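Fusion DH (Streptomyces sp. MJ635-86F5, PDB 6K97) probably catalyses dehydration of carrier-protein-bound polyketide intermediates, being an engineered fusion of the split dehydratase domain from cremimycin biosynthesis. Local coordinates at residues Ala89-Leu103 / Arg138-Pro150. Sequence-based numbering, arbitrary orientation.
Sequences AGCDEITELVLHTPL and RLWVEHADGSIGP
His100 and His143 both turn their rings to the side of the backbone N, opposite the carbonyl carbon (chi1 -56° and -54°), yet each ring reaches a different kind of acceptor on the facing segment. His100 NE2 gives a nearly straight hydrogen bond to Asp145 OD1 at 3.0 Å; the oxygen lies at the edge of the imidazole, whereas the donor stands well above the carboxylate, the two planes being almost perpendicular. Glu142 runs alongside the same ring, its OE2 3.5 Å from His100 CD2. His143 instead sends ND1 to the backbone O of Thr101 at 2.7 Å, again in the ring plane but above the carbonyl plane. Leu103 CB covers one face of this imidazole in a CH-pi contact, Val141 O lies over the opposite face, and NE2 is taken up by Ser132 OG, so that both ring nitrogens have partners.

From this end, strands 93-99 and 141-149 pair antiparallel as far as Gly149. Thr95 and Glu96 both face Ser147 in a classic beta bulge: Ser147 O receives Thr95 N at 2.9 Å and a weak bond from Glu96 N. On the face that carries Glu96, Val98, Asp145 and Ser147, Ser147 OG donates to Glu96 OE1 at 2.7 Å, nearly head-on to the C-O bond. On the face of Ile94, Leu97, Leu99, Ala144 and Ile148, Ile148 CG1 touches Cys91 SG at 3.7 Å and Leu99 CD2 packs on Ala144 CB, while Ile94 and Leu99 lean on helix 75-88, the central helix of the first hot-dog half of this engineered double hot-dog fusion.

A serine-glutamate bond and a histidine-carboxylate bond thus reinforce the backbone pairing while aliphatic groups face the helix, and the two carboxylates near His100 would probably favour its protonated form.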
loop_
_atom_site.group_PDB
_atom_site.type_symbol
_atom_site.label_atom_id
_atom_site.label_comp_id
_atom_site.label_asym_id
_atom_site.label_seq_id
_atom_site.Cartn_x
_atom_site.Cartn_y
_atom_site.Cartn_z
ATOM N N ALA A 89 -14.119 -2.722 0.880
ATOM C CA ALA A 89 -14.169 -3.626 -0.288
ATOM C C ALA A 89 -15.553 -4.147 -0.649
ATOM O O ALA A 89 -15.650 -5.032 -1.473
ATOM C CB ALA A 89 -13.265 -4.811 -0.047
ATOM N N GLY A 90 -16.622 -3.673 -0.020
ATOM C CA GLY A 90 -17.960 -4.139 -0.419
ATOM C C GLY A 90 -18.331 -5.577 -0.009
ATOM O O GLY A 90 -19.253 -6.165 -0.597
ATOM N N CYS A 91 -17.716 -6.133 1.035
ATOM C CA CYS A 91 -18.122 -7.489 1.487
ATOM C C CYS A 91 -18.991 -7.482 2.739
ATOM O O CYS A 91 -18.743 -6.746 3.676
ATOM C CB CYS A 91 -16.901 -8.378 1.736
ATOM S SG CYS A 91 -15.786 -8.568 0.351
ATOM N N ASP A 92 -19.972 -8.364 2.784
ATOM C CA ASP A 92 -20.974 -8.388 3.891
ATOM C C ASP A 92 -20.518 -9.091 5.149
ATOM O O ASP A 92 -21.136 -8.975 6.196
ATOM C CB ASP A 92 -22.250 -9.098 3.413
ATOM C CG ASP A 92 -23.007 -8.314 2.319
ATOM O OD1 ASP A 92 -22.894 -7.062 2.271
ATOM O OD2 ASP A 92 -23.723 -8.985 1.531
ATOM N N GLU A 93 -19.416 -9.810 5.075
ATOM C CA GLU A 93 -19.132 -10.806 6.092
ATOM C C GLU A 93 -17.635 -11.062 6.182
ATOM O O GLU A 93 -16.917 -11.036 5.141
ATOM C CB GLU A 93 -19.821 -12.070 5.632
ATOM C CG GLU A 93 -19.686 -13.220 6.558
ATOM C CD GLU A 93 -20.418 -14.454 6.089
ATOM O OE1 GLU A 93 -19.843 -15.211 5.212
ATOM O OE2 GLU A 93 -21.550 -14.632 6.604
ATOM N N ILE A 94 -17.142 -11.278 7.399
ATOM C CA ILE A 94 -15.879 -11.969 7.568
ATOM C C ILE A 94 -16.322 -13.413 7.603
ATOM O O ILE A 94 -17.085 -13.817 8.438
ATOM C CB ILE A 94 -15.160 -11.624 8.862
ATOM C CG1 ILE A 94 -14.910 -10.131 8.949
ATOM C CG2 ILE A 94 -13.852 -12.382 8.986
ATOM C CD1 ILE A 94 -14.507 -9.715 10.342
ATOM N N THR A 95 -15.862 -14.174 6.639
ATOM C CA THR A 95 -16.316 -15.524 6.448
ATOM C C THR A 95 -15.584 -16.368 7.420
ATOM O O THR A 95 -16.163 -17.204 8.054
ATOM C CB THR A 95 -16.078 -15.989 4.992
ATOM O OG1 THR A 95 -17.079 -15.373 4.183
ATOM C CG2 THR A 95 -16.238 -17.472 4.855
ATOM N N GLU A 96 -14.293 -16.121 7.557
ATOM C CA GLU A 96 -13.518 -16.916 8.492
ATOM C C GLU A 96 -12.234 -16.155 8.798
ATOM O O GLU A 96 -11.704 -15.458 7.933
ATOM C CB GLU A 96 -13.362 -18.364 7.903
ATOM C CG GLU A 96 -12.015 -18.967 8.147
ATOM C CD GLU A 96 -11.032 -18.591 7.087
ATOM O OE1 GLU A 96 -11.374 -18.034 6.003
ATOM O OE2 GLU A 96 -9.876 -18.895 7.385
ATOM N N LEU A 97 -11.802 -16.217 10.053
ATOM C CA LEU A 97 -10.599 -15.534 10.510
ATOM C C LEU A 97 -9.907 -16.353 11.559
ATOM O O LEU A 97 -10.546 -16.762 12.533
ATOM C CB LEU A 97 -10.914 -14.164 11.121
ATOM C CG LEU A 97 -9.671 -13.258 11.382
ATOM C CD1 LEU A 97 -9.084 -12.691 10.066
ATOM C CD2 LEU A 97 -10.010 -12.111 12.339
ATOM N N VAL A 98 -8.588 -16.514 11.401
ATOM C CA VAL A 98 -7.780 -17.272 12.326
ATOM C C VAL A 98 -6.594 -16.441 12.785
ATOM O O VAL A 98 -5.878 -15.850 11.969
ATOM C CB VAL A 98 -7.238 -18.523 11.615
ATOM C CG1 VAL A 98 -6.398 -19.363 12.540
ATOM C CG2 VAL A 98 -8.373 -19.357 11.037
ATOM N N LEU A 99 -6.363 -16.418 14.092
ATOM C CA LEU A 99 -5.271 -15.686 14.725
ATOM C C LEU A 99 -4.066 -16.580 14.973
ATOM O O LEU A 99 -4.216 -17.727 15.318
ATOM C CB LEU A 99 -5.766 -15.179 16.059
ATOM C CG LEU A 99 -7.145 -14.525 15.987
ATOM C CD1 LEU A 99 -7.555 -14.052 17.375
ATOM C CD2 LEU A 99 -7.159 -13.367 15.022
ATOM N N HIS A 100 -2.876 -16.067 14.761
ATOM C CA HIS A 100 -1.650 -16.820 14.848
ATOM C C HIS A 100 -0.769 -16.137 15.914
ATOM O O HIS A 100 -1.195 -15.976 17.028
ATOM C CB HIS A 100 -0.933 -16.786 13.478
ATOM C CG HIS A 100 -1.773 -17.282 12.344
ATOM N ND1 HIS A 100 -2.138 -18.604 12.209
ATOM C CD2 HIS A 100 -2.334 -16.633 11.301
ATOM C CE1 HIS A 100 -2.898 -18.746 11.142
ATOM N NE2 HIS A 100 -3.041 -17.563 10.582
ATOM N N THR A 101 0.410 -15.624 15.541
ATOM C CA THR A 101 1.291 -14.980 16.503
ATOM C C THR A 101 0.694 -13.672 17.068
ATOM O O THR A 101 0.145 -12.862 16.347
ATOM C CB THR A 101 2.659 -14.714 15.826
ATOM O OG1 THR A 101 3.133 -15.945 15.241
ATOM C CG2 THR A 101 3.737 -14.229 16.845
ATOM N N PRO A 102 0.788 -13.470 18.378
ATOM C CA PRO A 102 0.232 -12.234 18.861
ATOM C C PRO A 102 1.079 -11.043 18.506
ATOM O O PRO A 102 2.216 -11.206 18.066
ATOM C CB PRO A 102 0.178 -12.431 20.404
ATOM C CG PRO A 102 0.931 -13.663 20.706
ATOM C CD PRO A 102 0.981 -14.460 19.449
ATOM N N LEU A 103 0.487 -9.873 18.695
ATOM C CA LEU A 103 1.133 -8.613 18.485
ATOM C C LEU A 103 1.280 -8.000 19.852
ATOM O O LEU A 103 0.299 -7.656 20.481
ATOM C CB LEU A 103 0.262 -7.735 17.615
ATOM C CG LEU A 103 1.032 -6.606 16.946
ATOM C CD1 LEU A 103 0.131 -5.906 15.910
ATOM C CD2 LEU A 103 1.481 -5.647 17.978
ATOM N N ARG A 138 12.807 -5.484 10.019
ATOM C CA ARG A 138 12.494 -5.743 8.604
ATOM C C ARG A 138 11.378 -6.757 8.372
ATOM O O ARG A 138 10.643 -6.633 7.409
ATOM C CB ARG A 138 13.745 -6.232 7.862
ATOM C CG ARG A 138 14.700 -5.129 7.424
ATOM C CD ARG A 138 15.885 -5.681 6.631
ATOM N NE ARG A 138 16.912 -6.304 7.476
ATOM C CZ ARG A 138 16.954 -7.591 7.827
ATOM N NH1 ARG A 138 17.953 -8.018 8.594
ATOM N NH2 ARG A 138 16.020 -8.462 7.423
ATOM N N LEU A 139 11.258 -7.764 9.228
ATOM C CA LEU A 139 10.476 -8.924 8.862
ATOM C C LEU A 139 9.061 -8.889 9.393
ATOM O O LEU A 139 8.821 -8.672 10.572
ATOM C CB LEU A 139 11.204 -10.188 9.281
ATOM C CG LEU A 139 12.548 -10.371 8.530
ATOM C CD1 LEU A 139 13.260 -11.621 9.041
ATOM C CD2 LEU A 139 12.432 -10.414 6.997
ATOM N N TRP A 140 8.117 -9.100 8.481
ATOM C CA TRP A 140 6.713 -9.048 8.794
ATOM C C TRP A 140 6.338 -10.236 9.618
ATOM O O TRP A 140 6.861 -11.287 9.384
ATOM C CB TRP A 140 5.882 -9.081 7.525
ATOM C CG TRP A 140 5.993 -7.855 6.728
ATOM C CD1 TRP A 140 6.681 -7.699 5.545
ATOM C CD2 TRP A 140 5.421 -6.584 7.034
ATOM N NE1 TRP A 140 6.533 -6.411 5.087
ATOM C CE2 TRP A 140 5.771 -5.704 5.977
ATOM C CE3 TRP A 140 4.643 -6.103 8.090
ATOM C CZ2 TRP A 140 5.406 -4.369 5.968
ATOM C CZ3 TRP A 140 4.243 -4.775 8.069
ATOM C CH2 TRP A 140 4.632 -3.913 6.993
ATOM N N VAL A 141 5.457 -10.037 10.601
ATOM C CA VAL A 141 4.891 -11.114 11.374
ATOM C C VAL A 141 3.412 -11.153 11.067
ATOM O O VAL A 141 2.754 -10.134 11.134
ATOM C CB VAL A 141 5.075 -10.877 12.869
ATOM C CG1 VAL A 141 4.468 -12.018 13.665
ATOM C CG2 VAL A 141 6.559 -10.695 13.184
ATOM N N GLU A 142 2.913 -12.331 10.718
ATOM C CA GLU A 142 1.513 -12.540 10.397
ATOM C C GLU A 142 0.727 -12.834 11.688
ATOM O O GLU A 142 1.074 -13.756 12.407
ATOM C CB GLU A 142 1.351 -13.693 9.395
ATOM C CG GLU A 142 -0.116 -13.861 8.965
ATOM C CD GLU A 142 -0.358 -14.883 7.836
ATOM O OE1 GLU A 142 0.021 -14.604 6.676
ATOM O OE2 GLU A 142 -0.958 -15.953 8.117
ATOM N N HIS A 143 -0.273 -11.998 11.991
ATOM C CA HIS A 143 -1.110 -12.179 13.164
ATOM C C HIS A 143 -2.463 -12.816 12.833
ATOM O O HIS A 143 -3.061 -13.497 13.650
ATOM C CB HIS A 143 -1.347 -10.818 13.840
ATOM C CG HIS A 143 -0.087 -10.076 14.157
ATOM N ND1 HIS A 143 0.871 -10.579 15.003
ATOM C CD2 HIS A 143 0.400 -8.894 13.691
ATOM C CE1 HIS A 143 1.887 -9.730 15.063
ATOM N NE2 HIS A 143 1.628 -8.704 14.263
ATOM N N ALA A 144 -2.956 -12.606 11.619
ATOM C CA ALA A 144 -4.239 -13.181 11.252
ATOM C C ALA A 144 -4.369 -13.339 9.795
ATOM O O ALA A 144 -3.768 -12.586 9.007
ATOM C CB ALA A 144 -5.373 -12.318 11.757
ATOM N N ASP A 145 -5.155 -14.335 9.406
ATOM C CA ASP A 145 -5.613 -14.398 8.017
ATOM C C ASP A 145 -6.972 -15.061 7.898
ATOM O O ASP A 145 -7.495 -15.643 8.867
ATOM C CB ASP A 145 -4.554 -15.043 7.121
ATOM C CG ASP A 145 -4.234 -16.415 7.477
ATOM O OD1 ASP A 145 -4.908 -17.027 8.322
ATOM O OD2 ASP A 145 -3.270 -16.895 6.893
ATOM N N GLY A 146 -7.561 -14.948 6.742
ATOM C CA GLY A 146 -8.930 -15.426 6.565
ATOM C C GLY A 146 -9.477 -14.912 5.258
ATOM O O GLY A 146 -8.751 -14.713 4.294
ATOM N N SER A 147 -10.782 -14.792 5.207
ATOM C CA SER A 147 -11.438 -14.348 3.997
ATOM C C SER A 147 -12.691 -13.557 4.317
ATOM O O SER A 147 -13.299 -13.725 5.389
ATOM C CB SER A 147 -11.807 -15.521 3.107
ATOM O OG SER A 147 -12.326 -16.540 3.905
ATOM N N ILE A 148 -13.044 -12.693 3.383
ATOM C CA ILE A 148 -14.218 -11.865 3.469
ATOM C C ILE A 148 -15.016 -12.065 2.180
ATOM O O ILE A 148 -14.448 -12.454 1.181
ATOM C CB ILE A 148 -13.860 -10.393 3.652
ATOM C CG1 ILE A 148 -13.024 -9.879 2.472
ATOM C CG2 ILE A 148 -13.088 -10.220 4.931
ATOM C CD1 ILE A 148 -12.626 -8.406 2.572
ATOM N N GLY A 149 -16.328 -11.863 2.236
ATOM C CA GLY A 149 -17.201 -12.092 1.068
ATOM C C GLY A 149 -18.665 -11.901 1.436
ATOM O O GLY A 149 -18.941 -11.256 2.456
ATOM N N PRO A 150 -19.599 -12.472 0.646
ATOM C CA PRO A 150 -21.080 -12.377 0.812
ATOM C C PRO A 150 -21.725 -13.162 1.927
ATOM O O PRO A 150 -21.285 -14.277 2.156
ATOM C CB PRO A 150 -21.605 -12.907 -0.538
ATOM C CG PRO A 150 -20.520 -12.563 -1.506
ATOM C CD PRO A 150 -19.262 -12.854 -0.747
#